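PDB 1KA2: thermostable carboxypeptidase 1 from Pyrococcus furiosus, which acts as a homodimeric, cobalt-dependent metallocarboxypeptidase that removes amino acids one after another from peptide C-termini, with broad specificity but sparing proline, glycine, aspartate and glutamate. Local coordinates for residues N7-Q12 against K74-L79; L114-W119 against W412-I417; F176-K181 against D486-V491; R209-R214 against L327-N332; G292-I297 against Y471-L476. All blocks are in the same frame, centred on the assembly; numbering follows the deposited sequence.

Contact 1 of 5, residues N7-Q12 against K74-L79; sequences NETIKQ and KGLENL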
# COMPACT_ATOMS: atom_id res chain seq x y z
N ASN A 7 -20.05 22.47 -17.19
CA ASN A 7 -19.15 23.40 -17.84
C ASN A 7 -17.90 22.75 -18.43
O ASN A 7 -17.23 21.94 -17.79
CB ASN A 7 -18.72 24.50 -16.88
CG ASN A 7 -17.79 25.49 -17.53
OD1 ASN A 7 -18.21 26.27 -18.39
ND2 ASN A 7 -16.52 25.47 -17.14
N GLU A 8 -17.58 23.15 -19.66
CA GLU A 8 -16.43 22.64 -20.39
C GLU A 8 -15.10 22.98 -19.73
O GLU A 8 -14.20 22.14 -19.68
CB GLU A 8 -16.46 23.19 -21.81
CG GLU A 8 -15.32 22.72 -22.70
CD GLU A 8 -15.19 21.22 -22.72
OE1 GLU A 8 -16.23 20.53 -22.64
OE2 GLU A 8 -14.05 20.73 -22.84
N THR A 9 -14.95 24.21 -19.23
CA THR A 9 -13.71 24.61 -18.58
C THR A 9 -13.53 23.78 -17.31
O THR A 9 -12.42 23.38 -16.97
CB THR A 9 -13.71 26.12 -18.21
OG1 THR A 9 -13.57 26.90 -19.40
CG2 THR A 9 -12.57 26.45 -17.26
N ILE A 10 -14.64 23.52 -16.63
CA ILE A 10 -14.64 22.72 -15.41
C ILE A 10 -14.22 21.28 -15.72
O ILE A 10 -13.46 20.68 -14.97
CB ILE A 10 -16.04 22.73 -14.75
CG1 ILE A 10 -16.43 24.16 -14.34
CG2 ILE A 10 -16.06 21.81 -13.54
CD1 ILE A 10 -15.64 24.74 -13.19
N LYS A 11 -14.70 20.72 -16.83
CA LYS A 11 -14.34 19.36 -17.21
C LYS A 11 -12.87 19.23 -17.55
O LYS A 11 -12.23 18.23 -17.22
CB LYS A 11 -15.14 18.87 -18.42
CG LYS A 11 -16.63 18.68 -18.24
CD LYS A 11 -17.20 18.15 -19.56
CE LYS A 11 -18.70 18.31 -19.66
NZ LYS A 11 -19.18 17.93 -21.03
N GLN A 12 -12.32 20.23 -18.25
CA GLN A 12 -10.91 20.19 -18.62
C GLN A 12 -10.08 20.16 -17.35
O GLN A 12 -9.05 19.51 -17.28
CB GLN A 12 -10.51 21.42 -19.44
CG GLN A 12 -11.38 21.73 -20.65
CD GLN A 12 -10.79 22.83 -21.52
OE1 GLN A 12 -9.86 22.58 -22.30
NE2 GLN A 12 -11.29 24.05 -21.37
N LYS A 74 -12.69 30.77 -12.93
CA LYS A 74 -12.98 31.69 -11.84
C LYS A 74 -13.65 32.92 -12.46
O LYS A 74 -14.34 33.69 -11.78
CB LYS A 74 -11.68 32.07 -11.12
CG LYS A 74 -11.87 32.89 -9.86
CD LYS A 74 -10.52 33.19 -9.20
CE LYS A 74 -10.72 34.01 -7.95
NZ LYS A 74 -9.45 34.29 -7.25
N GLY A 75 -13.44 33.09 -13.76
CA GLY A 75 -14.03 34.20 -14.47
C GLY A 75 -15.28 33.81 -15.22
O GLY A 75 -15.61 34.41 -16.24
N LEU A 76 -15.98 32.80 -14.73
CA LEU A 76 -17.21 32.35 -15.36
C LEU A 76 -18.36 32.54 -14.33
O LEU A 76 -18.20 32.27 -13.14
CB LEU A 76 -17.09 30.88 -15.76
CG LEU A 76 -16.04 30.57 -16.82
CD1 LEU A 76 -16.07 29.09 -17.25
CD2 LEU A 76 -16.22 31.38 -18.10
N GLU A 77 -19.53 32.99 -14.80
CA GLU A 77 -20.68 33.31 -13.89
C GLU A 77 -21.91 32.40 -14.09
O GLU A 77 -22.96 32.59 -13.46
CB GLU A 77 -21.16 34.74 -14.16
CG GLU A 77 -20.00 35.73 -14.21
CD GLU A 77 -20.46 37.19 -14.15
OE1 GLU A 77 -21.16 37.68 -15.11
OE2 GLU A 77 -20.16 37.91 -13.13
N ASN A 78 -21.70 31.46 -14.93
CA ASN A 78 -22.69 30.50 -15.43
C ASN A 78 -22.78 29.24 -14.52
O ASN A 78 -23.78 28.51 -14.53
CB ASN A 78 -22.12 30.15 -16.80
CG ASN A 78 -23.03 29.43 -17.76
OD1 ASN A 78 -24.06 29.95 -18.15
ND2 ASN A 78 -22.66 28.24 -18.20
N LEU A 79 -21.71 29.07 -13.77
CA LEU A 79 -21.43 27.86 -12.97
C LEU A 79 -22.29 27.59 -11.72
O LEU A 79 -22.61 28.51 -10.95
CB LEU A 79 -19.99 27.92 -12.46
CG LEU A 79 -18.97 28.15 -13.58
CD1 LEU A 79 -17.56 28.45 -13.06
CD2 LEU A 79 -18.82 26.93 -14.51

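Contact 2 of 5, residues L114-W119 against W412-I417; sequences LATKAW and WAHGSI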
# COMPACT_ATOMS: atom_id res chain seq x y z
N LEU A 114 15.25 17.87 10.74
CA LEU A 114 16.26 17.89 11.79
C LEU A 114 15.68 18.27 13.15
O LEU A 114 16.16 17.82 14.19
CB LEU A 114 17.38 18.87 11.44
CG LEU A 114 18.50 18.43 10.49
CD1 LEU A 114 17.95 18.20 9.09
CD2 LEU A 114 19.58 19.50 10.46
N ALA A 115 14.66 19.12 13.14
CA ALA A 115 14.06 19.54 14.40
C ALA A 115 13.27 18.41 15.03
O ALA A 115 13.23 18.27 16.25
CB ALA A 115 13.16 20.77 14.18
N THR A 116 12.63 17.59 14.19
CA THR A 116 11.84 16.48 14.70
C THR A 116 12.77 15.47 15.38
O THR A 116 12.47 14.98 16.48
CB THR A 116 11.05 15.78 13.57
OG1 THR A 116 10.03 16.66 13.08
CG2 THR A 116 10.41 14.50 14.07
N LYS A 117 13.89 15.17 14.73
CA LYS A 117 14.87 14.23 15.27
C LYS A 117 15.44 14.76 16.58
O LYS A 117 15.65 14.01 17.54
CB LYS A 117 16.00 14.00 14.27
CG LYS A 117 15.61 13.19 13.04
CD LYS A 117 15.41 11.71 13.39
CE LYS A 117 16.72 11.07 13.85
NZ LYS A 117 16.62 9.61 14.16
N ALA A 118 15.71 16.06 16.61
CA ALA A 118 16.26 16.69 17.81
C ALA A 118 15.22 16.74 18.93
O ALA A 118 15.56 16.65 20.12
CB ALA A 118 16.76 18.09 17.49
N TRP A 119 13.96 16.88 18.55
CA TRP A 119 12.86 16.93 19.52
C TRP A 119 12.65 15.51 20.06
O TRP A 119 12.37 15.31 21.24
CB TRP A 119 11.57 17.39 18.83
CG TRP A 119 10.32 17.08 19.59
CD1 TRP A 119 9.76 17.82 20.59
CD2 TRP A 119 9.52 15.90 19.47
NE1 TRP A 119 8.66 17.18 21.10
CE2 TRP A 119 8.49 16.00 20.43
CE3 TRP A 119 9.57 14.76 18.66
CZ2 TRP A 119 7.51 15.01 20.59
CZ3 TRP A 119 8.60 13.78 18.81
CH2 TRP A 119 7.59 13.91 19.77
N TRP A 412 5.04 21.29 17.16
CA TRP A 412 5.94 22.40 16.91
C TRP A 412 7.18 21.99 16.13
O TRP A 412 7.63 22.73 15.25
CB TRP A 412 6.33 23.09 18.23
CG TRP A 412 5.19 23.85 18.84
CD1 TRP A 412 3.94 23.98 18.32
CD2 TRP A 412 5.19 24.57 20.08
NE1 TRP A 412 3.16 24.73 19.16
CE2 TRP A 412 3.90 25.10 20.25
CE3 TRP A 412 6.16 24.80 21.06
CZ2 TRP A 412 3.54 25.87 21.37
CZ3 TRP A 412 5.81 25.57 22.18
CH2 TRP A 412 4.51 26.09 22.32
N ALA A 413 7.73 20.82 16.45
CA ALA A 413 8.93 20.35 15.77
C ALA A 413 8.61 20.12 14.29
O ALA A 413 9.47 20.27 13.43
CB ALA A 413 9.45 19.06 16.42
N HIS A 414 7.37 19.74 14.01
CA HIS A 414 6.98 19.53 12.62
C HIS A 414 6.71 20.89 11.97
O HIS A 414 6.59 20.98 10.75
CB HIS A 414 5.71 18.67 12.52
CG HIS A 414 5.96 17.20 12.65
ND1 HIS A 414 4.94 16.28 12.66
CD2 HIS A 414 7.11 16.50 12.78
CE1 HIS A 414 5.45 15.07 12.79
NE2 HIS A 414 6.76 15.18 12.86
N GLY A 415 6.64 21.94 12.78
CA GLY A 415 6.34 23.24 12.23
C GLY A 415 4.84 23.48 12.17
O GLY A 415 4.38 24.42 11.52
N SER A 416 4.06 22.62 12.82
CA SER A 416 2.62 22.80 12.79
C SER A 416 2.19 23.82 13.84
O SER A 416 1.71 23.47 14.91
CB SER A 416 1.92 21.46 13.04
OG SER A 416 2.30 20.55 12.04
N ILE A 417 2.37 25.10 13.52
CA ILE A 417 2.02 26.20 14.41
C ILE A 417 0.69 26.77 13.89
O ILE A 417 0.60 27.18 12.72
CB ILE A 417 3.10 27.29 14.36
CG1 ILE A 417 4.44 26.71 14.83
CG2 ILE A 417 2.67 28.49 15.18
CD1 ILE A 417 4.49 26.42 16.27

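Contact 3 of 5, residues F176-K181 against D486-V491; sequences FEVLEK and DAEYFV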
# COMPACT_ATOMS: atom_id res chain seq x y z
N PHE A 176 -12.45 30.54 23.37
CA PHE A 176 -11.73 30.30 24.61
C PHE A 176 -12.14 31.24 25.75
O PHE A 176 -11.90 30.93 26.92
CB PHE A 176 -10.22 30.38 24.35
CG PHE A 176 -9.64 29.09 23.84
CD1 PHE A 176 -8.94 29.04 22.64
CD2 PHE A 176 -9.79 27.91 24.57
CE1 PHE A 176 -8.40 27.84 22.16
CE2 PHE A 176 -9.25 26.70 24.11
CZ PHE A 176 -8.55 26.67 22.90
N GLU A 177 -12.74 32.38 25.42
CA GLU A 177 -13.20 33.32 26.44
C GLU A 177 -14.43 32.69 27.10
O GLU A 177 -14.53 32.64 28.33
CB GLU A 177 -13.57 34.67 25.81
CG GLU A 177 -12.38 35.40 25.22
CD GLU A 177 -12.74 36.75 24.64
OE1 GLU A 177 -13.65 36.81 23.78
OE2 GLU A 177 -12.11 37.76 25.02
N VAL A 178 -15.34 32.21 26.27
CA VAL A 178 -16.56 31.56 26.74
C VAL A 178 -16.22 30.34 27.59
O VAL A 178 -16.95 30.00 28.52
CB VAL A 178 -17.44 31.13 25.55
CG1 VAL A 178 -18.54 30.18 26.02
CG2 VAL A 178 -18.03 32.35 24.88
N LEU A 179 -15.12 29.67 27.25
CA LEU A 179 -14.70 28.49 27.99
C LEU A 179 -14.06 28.86 29.32
O LEU A 179 -14.41 28.30 30.36
CB LEU A 179 -13.71 27.66 27.15
CG LEU A 179 -14.26 26.44 26.39
CD1 LEU A 179 -15.73 26.61 26.06
CD2 LEU A 179 -13.45 26.23 25.12
N GLU A 180 -13.15 29.83 29.30
CA GLU A 180 -12.49 30.26 30.53
C GLU A 180 -13.41 30.82 31.61
O GLU A 180 -13.10 30.73 32.80
CB GLU A 180 -11.39 31.27 30.22
CG GLU A 180 -10.04 30.64 29.98
CD GLU A 180 -8.89 31.62 30.07
OE1 GLU A 180 -8.71 32.41 29.11
OE2 GLU A 180 -8.18 31.61 31.10
N LYS A 181 -14.55 31.39 31.22
CA LYS A 181 -15.47 31.96 32.20
C LYS A 181 -16.65 31.03 32.54
O LYS A 181 -17.25 31.13 33.61
CB LYS A 181 -16.01 33.30 31.70
CG LYS A 181 -14.94 34.26 31.16
CD LYS A 181 -13.97 34.76 32.24
CE LYS A 181 -14.61 35.84 33.11
NZ LYS A 181 -13.62 36.44 34.06
N ASP A 486 -20.55 27.81 18.46
CA ASP A 486 -20.81 28.52 19.70
C ASP A 486 -20.41 27.63 20.87
O ASP A 486 -21.09 26.64 21.17
CB ASP A 486 -22.28 28.91 19.82
CG ASP A 486 -22.64 29.42 21.21
OD1 ASP A 486 -21.90 30.26 21.77
OD2 ASP A 486 -23.67 28.97 21.76
N ALA A 487 -19.31 27.98 21.51
CA ALA A 487 -18.79 27.22 22.63
C ALA A 487 -19.82 26.88 23.69
O ALA A 487 -19.68 25.88 24.39
CB ALA A 487 -17.64 27.99 23.26
N GLU A 488 -20.86 27.71 23.81
CA GLU A 488 -21.91 27.50 24.82
C GLU A 488 -22.47 26.08 24.91
O GLU A 488 -22.75 25.60 26.01
CB GLU A 488 -23.07 28.48 24.58
CG GLU A 488 -22.77 29.92 24.98
CD GLU A 488 -22.41 30.05 26.45
OE1 GLU A 488 -23.03 29.35 27.27
OE2 GLU A 488 -21.52 30.87 26.77
N TYR A 489 -22.63 25.41 23.77
CA TYR A 489 -23.17 24.05 23.76
C TYR A 489 -22.30 23.06 24.50
O TYR A 489 -22.81 22.21 25.24
CB TYR A 489 -23.37 23.56 22.33
CG TYR A 489 -24.53 24.21 21.62
CD1 TYR A 489 -24.34 25.32 20.81
CD2 TYR A 489 -25.82 23.72 21.78
CE1 TYR A 489 -25.41 25.93 20.17
CE2 TYR A 489 -26.90 24.33 21.15
CZ TYR A 489 -26.68 25.43 20.35
OH TYR A 489 -27.74 26.02 19.71
N PHE A 490 -20.99 23.15 24.31
CA PHE A 490 -20.07 22.26 24.99
C PHE A 490 -20.22 22.40 26.50
O PHE A 490 -20.14 21.42 27.24
CB PHE A 490 -18.62 22.56 24.58
CG PHE A 490 -17.61 21.60 25.16
CD1 PHE A 490 -17.54 20.29 24.70
CD2 PHE A 490 -16.76 22.01 26.18
CE1 PHE A 490 -16.62 19.39 25.25
CE2 PHE A 490 -15.84 21.12 26.74
CZ PHE A 490 -15.77 19.80 26.27
N VAL A 491 -20.43 23.63 26.96
CA VAL A 491 -20.59 23.89 28.39
C VAL A 491 -21.86 23.23 28.95
O VAL A 491 -21.84 22.63 30.03
CB VAL A 491 -20.63 25.40 28.69
CG1 VAL A 491 -20.81 25.64 30.18
CG2 VAL A 491 -19.34 26.06 28.20

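Contact 4 of 5, residues R209-R214 against L327-N332; sequences REWMER and LPFMSN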
# COMPACT_ATOMS: atom_id res chain seq x y z
N ARG A 209 -4.32 -9.03 23.58
CA ARG A 209 -4.77 -8.42 22.33
C ARG A 209 -6.06 -8.97 21.74
O ARG A 209 -7.03 -8.24 21.54
CB ARG A 209 -3.66 -8.50 21.28
CG ARG A 209 -4.04 -7.84 19.96
CD ARG A 209 -2.83 -7.63 19.07
NE ARG A 209 -3.23 -7.38 17.69
CZ ARG A 209 -2.39 -7.09 16.70
NH1 ARG A 209 -1.09 -7.00 16.94
NH2 ARG A 209 -2.86 -6.90 15.47
N GLU A 210 -6.09 -10.27 21.45
CA GLU A 210 -7.27 -10.88 20.85
C GLU A 210 -8.59 -10.59 21.56
O GLU A 210 -9.63 -10.53 20.91
CB GLU A 210 -7.07 -12.39 20.70
CG GLU A 210 -6.00 -12.77 19.69
CD GLU A 210 -6.06 -14.24 19.29
OE1 GLU A 210 -7.13 -14.68 18.83
OE2 GLU A 210 -5.04 -14.95 19.44
N TRP A 211 -8.55 -10.43 22.88
CA TRP A 211 -9.78 -10.14 23.62
C TRP A 211 -10.43 -8.84 23.16
O TRP A 211 -11.62 -8.81 22.85
CB TRP A 211 -9.51 -10.04 25.13
CG TRP A 211 -9.06 -11.29 25.80
CD1 TRP A 211 -9.02 -12.55 25.27
CD2 TRP A 211 -8.58 -11.41 27.15
NE1 TRP A 211 -8.55 -13.45 26.20
CE2 TRP A 211 -8.27 -12.78 27.36
CE3 TRP A 211 -8.38 -10.50 28.19
CZ2 TRP A 211 -7.78 -13.25 28.58
CZ3 TRP A 211 -7.89 -10.97 29.41
CH2 TRP A 211 -7.59 -12.33 29.59
N MET A 212 -9.64 -7.77 23.13
CA MET A 212 -10.16 -6.46 22.73
C MET A 212 -10.42 -6.33 21.25
O MET A 212 -11.28 -5.56 20.84
CB MET A 212 -9.22 -5.34 23.19
CG MET A 212 -9.29 -5.09 24.69
SD MET A 212 -11.01 -5.04 25.24
CE MET A 212 -11.52 -3.49 24.54
N GLU A 213 -9.68 -7.08 20.43
CA GLU A 213 -9.93 -6.98 19.00
C GLU A 213 -11.28 -7.61 18.69
O GLU A 213 -11.92 -7.27 17.69
CB GLU A 213 -8.77 -7.59 18.17
CG GLU A 213 -8.53 -9.08 18.24
CD GLU A 213 -7.25 -9.47 17.52
OE1 GLU A 213 -7.02 -10.68 17.29
OE2 GLU A 213 -6.45 -8.58 17.19
N ARG A 214 -11.74 -8.50 19.57
CA ARG A 214 -13.05 -9.11 19.40
C ARG A 214 -14.11 -8.06 19.77
O ARG A 214 -15.16 -7.97 19.14
CB ARG A 214 -13.20 -10.35 20.31
CG ARG A 214 -12.48 -11.61 19.81
CD ARG A 214 -13.04 -12.88 20.48
NE ARG A 214 -12.37 -13.24 21.72
CZ ARG A 214 -11.17 -13.83 21.78
NH1 ARG A 214 -10.52 -14.11 20.67
NH2 ARG A 214 -10.64 -14.13 22.95
N LEU A 327 -13.78 -10.31 28.40
CA LEU A 327 -12.84 -9.90 29.44
C LEU A 327 -13.13 -10.57 30.79
O LEU A 327 -14.15 -10.28 31.43
CB LEU A 327 -12.89 -8.38 29.58
CG LEU A 327 -12.71 -7.59 28.27
CD1 LEU A 327 -12.92 -6.11 28.53
CD2 LEU A 327 -11.33 -7.84 27.67
N PRO A 328 -12.24 -11.48 31.23
CA PRO A 328 -12.38 -12.21 32.49
C PRO A 328 -12.52 -11.29 33.69
O PRO A 328 -13.41 -11.48 34.52
CB PRO A 328 -11.09 -13.03 32.56
CG PRO A 328 -10.79 -13.29 31.12
CD PRO A 328 -11.04 -11.94 30.50
N PHE A 329 -11.64 -10.30 33.78
CA PHE A 329 -11.66 -9.36 34.89
C PHE A 329 -12.94 -8.53 34.95
O PHE A 329 -13.14 -7.77 35.89
CB PHE A 329 -10.44 -8.44 34.82
CG PHE A 329 -10.34 -7.67 33.54
CD1 PHE A 329 -11.16 -6.57 33.30
CD2 PHE A 329 -9.41 -8.04 32.58
CE1 PHE A 329 -11.05 -5.85 32.12
CE2 PHE A 329 -9.29 -7.33 31.40
CZ PHE A 329 -10.11 -6.23 31.17
N MET A 330 -13.79 -8.66 33.93
CA MET A 330 -15.05 -7.92 33.93
C MET A 330 -16.07 -8.53 34.88
O MET A 330 -17.08 -7.90 35.19
CB MET A 330 -15.65 -7.83 32.53
CG MET A 330 -15.26 -6.57 31.77
SD MET A 330 -15.57 -5.06 32.69
CE MET A 330 -17.33 -4.91 32.41
N SER A 331 -15.83 -9.76 35.34
CA SER A 331 -16.77 -10.39 36.25
C SER A 331 -16.73 -9.78 37.65
O SER A 331 -17.32 -10.30 38.60
CB SER A 331 -16.54 -11.92 36.32
OG SER A 331 -15.16 -12.27 36.39
N ASN A 332 -16.05 -8.65 37.78
CA ASN A 332 -15.93 -7.96 39.05
C ASN A 332 -16.45 -6.53 38.95
O ASN A 332 -16.40 -5.78 39.92
CB ASN A 332 -14.46 -7.93 39.49
CG ASN A 332 -13.93 -9.30 39.83
OD1 ASN A 332 -14.40 -9.94 40.77
ND2 ASN A 332 -12.95 -9.77 39.07

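Contact 5 of 5, residues G292-I297 against Y471-L476; sequences GVSLGI and YPPKEL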
# COMPACT_ATOMS: atom_id res chain seq x y z
N GLY A 292 -13.74 15.39 3.47
CA GLY A 292 -13.93 16.33 4.57
C GLY A 292 -13.34 17.71 4.32
O GLY A 292 -12.21 17.84 3.88
N VAL A 293 -14.09 18.75 4.65
CA VAL A 293 -13.63 20.10 4.40
C VAL A 293 -12.47 20.65 5.24
O VAL A 293 -11.72 21.48 4.76
CB VAL A 293 -14.84 21.11 4.42
CG1 VAL A 293 -15.26 21.44 5.88
CG2 VAL A 293 -14.46 22.35 3.63
N SER A 294 -12.30 20.19 6.47
CA SER A 294 -11.21 20.71 7.30
C SER A 294 -10.95 19.89 8.54
O SER A 294 -11.74 19.02 8.89
CB SER A 294 -11.53 22.14 7.75
OG SER A 294 -12.61 22.11 8.65
N LEU A 295 -9.85 20.20 9.21
CA LEU A 295 -9.50 19.51 10.46
C LEU A 295 -10.56 19.69 11.52
O LEU A 295 -10.85 18.76 12.27
CB LEU A 295 -8.19 20.05 11.03
CG LEU A 295 -6.89 19.81 10.28
CD1 LEU A 295 -5.70 20.39 11.09
CD2 LEU A 295 -6.75 18.30 10.07
N GLY A 296 -11.13 20.89 11.60
CA GLY A 296 -12.15 21.14 12.61
C GLY A 296 -13.46 20.41 12.41
O GLY A 296 -14.02 19.85 13.34
N ILE A 297 -13.96 20.39 11.18
CA ILE A 297 -15.20 19.67 10.92
C ILE A 297 -14.93 18.17 11.10
O ILE A 297 -15.78 17.43 11.59
CB ILE A 297 -15.74 19.94 9.48
CG1 ILE A 297 -15.92 21.45 9.28
CG2 ILE A 297 -17.08 19.21 9.27
CD1 ILE A 297 -16.88 22.08 10.26
N TYR A 471 -18.43 23.95 0.35
CA TYR A 471 -18.43 25.23 1.04
C TYR A 471 -17.32 25.31 2.07
O TYR A 471 -16.89 24.30 2.61
CB TYR A 471 -19.77 25.44 1.76
CG TYR A 471 -20.99 25.16 0.91
CD1 TYR A 471 -21.72 23.98 1.07
CD2 TYR A 471 -21.43 26.09 -0.04
CE1 TYR A 471 -22.86 23.73 0.30
CE2 TYR A 471 -22.56 25.84 -0.82
CZ TYR A 471 -23.27 24.67 -0.64
OH TYR A 471 -24.40 24.44 -1.40
N PRO A 472 -16.85 26.54 2.37
CA PRO A 472 -15.78 26.69 3.37
C PRO A 472 -16.36 26.23 4.70
O PRO A 472 -17.58 26.15 4.85
CB PRO A 472 -15.50 28.19 3.35
CG PRO A 472 -15.88 28.60 1.95
CD PRO A 472 -17.15 27.83 1.73
N PRO A 473 -15.51 25.94 5.70
CA PRO A 473 -16.00 25.49 7.01
C PRO A 473 -17.16 26.31 7.58
O PRO A 473 -18.19 25.76 7.95
CB PRO A 473 -14.76 25.58 7.88
CG PRO A 473 -13.66 25.28 6.93
CD PRO A 473 -14.04 26.08 5.70
N LYS A 474 -16.98 27.62 7.66
CA LYS A 474 -18.02 28.47 8.22
C LYS A 474 -19.32 28.43 7.42
O LYS A 474 -20.38 28.18 7.98
CB LYS A 474 -17.52 29.91 8.34
CG LYS A 474 -16.45 30.05 9.41
CD LYS A 474 -16.02 31.48 9.58
CE LYS A 474 -15.02 31.61 10.71
NZ LYS A 474 -14.77 33.04 11.06
N GLU A 475 -19.23 28.66 6.12
CA GLU A 475 -20.41 28.64 5.28
C GLU A 475 -21.12 27.28 5.37
O GLU A 475 -22.33 27.20 5.27
CB GLU A 475 -20.04 28.97 3.83
CG GLU A 475 -21.23 29.13 2.91
CD GLU A 475 -20.85 29.67 1.54
OE1 GLU A 475 -21.74 29.78 0.68
OE2 GLU A 475 -19.65 30.00 1.33
N LEU A 476 -20.35 26.21 5.58
CA LEU A 476 -20.93 24.88 5.69
C LEU A 476 -21.81 24.78 6.93
O LEU A 476 -22.91 24.23 6.86
CB LEU A 476 -19.83 23.81 5.77
CG LEU A 476 -20.31 22.39 6.04
CD1 LEU A 476 -21.39 22.00 5.04
CD2 LEU A 476 -19.13 21.42 5.99

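Contact 1 of 5, residues N7-Q12 against K74-L79
Leu79 and Leu76 of the loop 74-79 lean on Asn7, the N-cap residue of helix 8-36, so that the loop joining helix 64-74 to helix 81-99 packs over the start of the first long helix. Asn7 extends its side chain toward the loop with CG anti to the backbone N (chi1 -179°). Methyl CD2 of Leu79 rests on the root of that side chain, 3.4 Å from Asn7 CB. Asn7 CG has a methyl of each leucine beside it, Leu79 CD2 at 3.5 Å and Leu76 CD1 at 4.0 Å, and the contact is made by van der Waals packing. Beyond Asn7 the two leucines diverge. Leu76 CD1 goes on to Thr9, 3.9 Å from its CB. Leu79 turns to Ile10, and these two side chains point at each other tip to tip. Around this patch, Thr9 touches Lys72 and Ala73 of helix 64-74, while Ile10 packs on Glu83, Ile86 and Val87 of helix 81-99. The backbone N of Asn7 is hydrogen-bonded to Glu83, which ties the beginning of helix 8-36 to the helix that follows the loop. The closest apolar approach to Ile10 is that of Leu79 CD2 to Ile10 CG1, at 3.7 Å.

Contact 2 of 5, residues L114-W119 against W412-I417
The imidazole of His414 has Thr116 OG1 at its edge and in its plane, while the indole of Trp119 receives Ala413 CB obliquely and has the carbonyl O of Thr116, from its own helix, in plane at its edge. Helix 102-124 meets the end of the short helix 411-414, whose Trp412, last residue of the predicted GXXQDXHW motif, bonds through NE1 to Glu370. Ala413 buries most: its CB lies 3.6 Å from Trp119 CB, one turn further along the helix than Thr116, and its O is 3.8 Å from Ala115 CB. The Trp119 ring is fixed by NE1, bonded to Leu407 O, and by an edge-to-face stack with Phe131. Thr116 holds OG1 anti to its own carbonyl carbon (chi1 -68°), and the hydroxyl is hydrogen-bonded to Thr112 O. Replacing Thr116 by an alanine removes OG1 and CG2 and would probably leave the His414 edge without its close neighbour and Thr112 O without the hydroxyl that bonds to it. Past His414 the helix ends in a Schellman motif at Gly415. With the hydroxyl committed to Thr112 O, Thr116 OG1 faces His414 CD2 at 2.9 Å, at most a weak C-H to oxygen contact, and a short one.

Contact 3 of 5, residues F176-K181 against D486-V491
Ala487 CB sits against both Val178 and Leu179 of helix 169-192, so the turn leading into the C-terminal helix 488-498 packs against a helix from the first half of this largely helical fold. This is the tight part: Ala487 CB lies 3.6 Å from Val178 CG1 and 3.7 Å from Leu179 CD1, and Leu428 of helix 421-440 also packs on the alanine. Leu179 brings CD1 there with torsions off the usual staggered values (chi1 -99°, chi2 27°). One turn on, the packing is looser, with Leu179 CD1 4.2 Å from Val491 CG2. The partly exposed margin belongs to Glu488, whose chain bends at chi2 and crosses Val178 at about a right angle. This margin is close at one point, Glu488 OE2 to Val178 CG1 at 3.1 Å, consistent with a carboxylate placed by its salt bridge to Lys182 rather than by packing. Asp486 precedes the turn and makes a weak capping bond, Glu488 N to Asp486 OD1, of 3.4 Å with an N-H to acceptor angle of 161°.

Contact 4 of 5, residues R209-R214 against L327-N332
Trp211, in the first turn of helix 209-223, and Leu327, where the chain leaves helix 313-326, bring their backbones to 6.6 Å between CA atoms, and a 3-10 segment, 328-330, follows. The indole carries most of the contact. Pro328 CD lies over one face of the Trp211 six-membered ring, 3.6 Å from the centroid and 19° off the normal, a CH-pi contact in which the two side chains meet tip to tip. Phe329 CE2 approaches the rim of the same ring near its plane, 4.4 Å from Trp211 CZ3. Leu327 CD2 touches both Trp211 CB (3.8 Å) and Met212 SD (3.7 Å), and Met212 crosses Leu327 at about a right angle. An alanine in place of Trp211 would probably open a gap beside Pro328 and leave its CD without the ring face it rests on. Arg214 NE bonds to Asn326 OD1. Helix 209-223, packed through Met212 on Thr263 and Ile264 of helix 261-278, is thus joined by a proline-tryptophan CH-pi contact to the 3-10 turn after helix 313-326.

Contact 5 of 5, residues G292-I297 against Y471-L476
Ser294, the N-cap of helix 295-309, and Pro473, the first residue of helix 473-481, meet where two helices begin. Helix 295-309 also carries Glu299, which with His269 and His273 binds the magnesium ion of this crystal; the same three residues are the ligands of the catalytic cobalt. Val293 and Pro473 bury the most surface. Val293 CG1 stands between the backbone N and carbonyl carbon (chi1 78°) and lies 3.9 Å from Leu476 CD2, the two side chains sliding past each other in opposite directions. Val293 CG2 is 3.3 Å from Tyr471 O and 4.3 Å from Pro473 CD. Ser294 CB and OG face the proline ring, with OG 3.8 Å from Pro473 CG. That OG weakly accepts from Ile297 N at 3.3 Å and is also bonded to Glu164, whose carboxylate takes Gly296 N as well, so the helix start is tied down twice. Ile297 CG2 reaches Leu476 CD2 more loosely, at 4.5 Å. The Ile297 side chain is about 8 Å from that of Glu299, close to the metal site without being part of it. Ile297 packs on Leu429 and Pro472 on Arg88, so helix 421-440 touches the first helix start and helix 81-99 the second.

How the contacts relate
Contact 1 stands apart, closing a largely helical loop near the N terminus and tying helix 8-36 to the loop 74-79. Contact 2 then opens at 114-119, contact 3 at 176-181 and contact 4 at 209-214. Of these, contact 4 closes first, within the spans of contacts 2 and 3, and joins helix 209-223 to the loop after helix 313-326. Before it closes, contact 5 opens at 292-297, so contacts 4 and 5 cross. Contact 2 closes at 412-417, joining helix 102-124 to helix 411-414 and crossing contacts 3 and 5. Contact 5, tying helix 473-481 to helix 295-309, lies within contact 3, which closes last and ties helix 488-498 to helix 169-192.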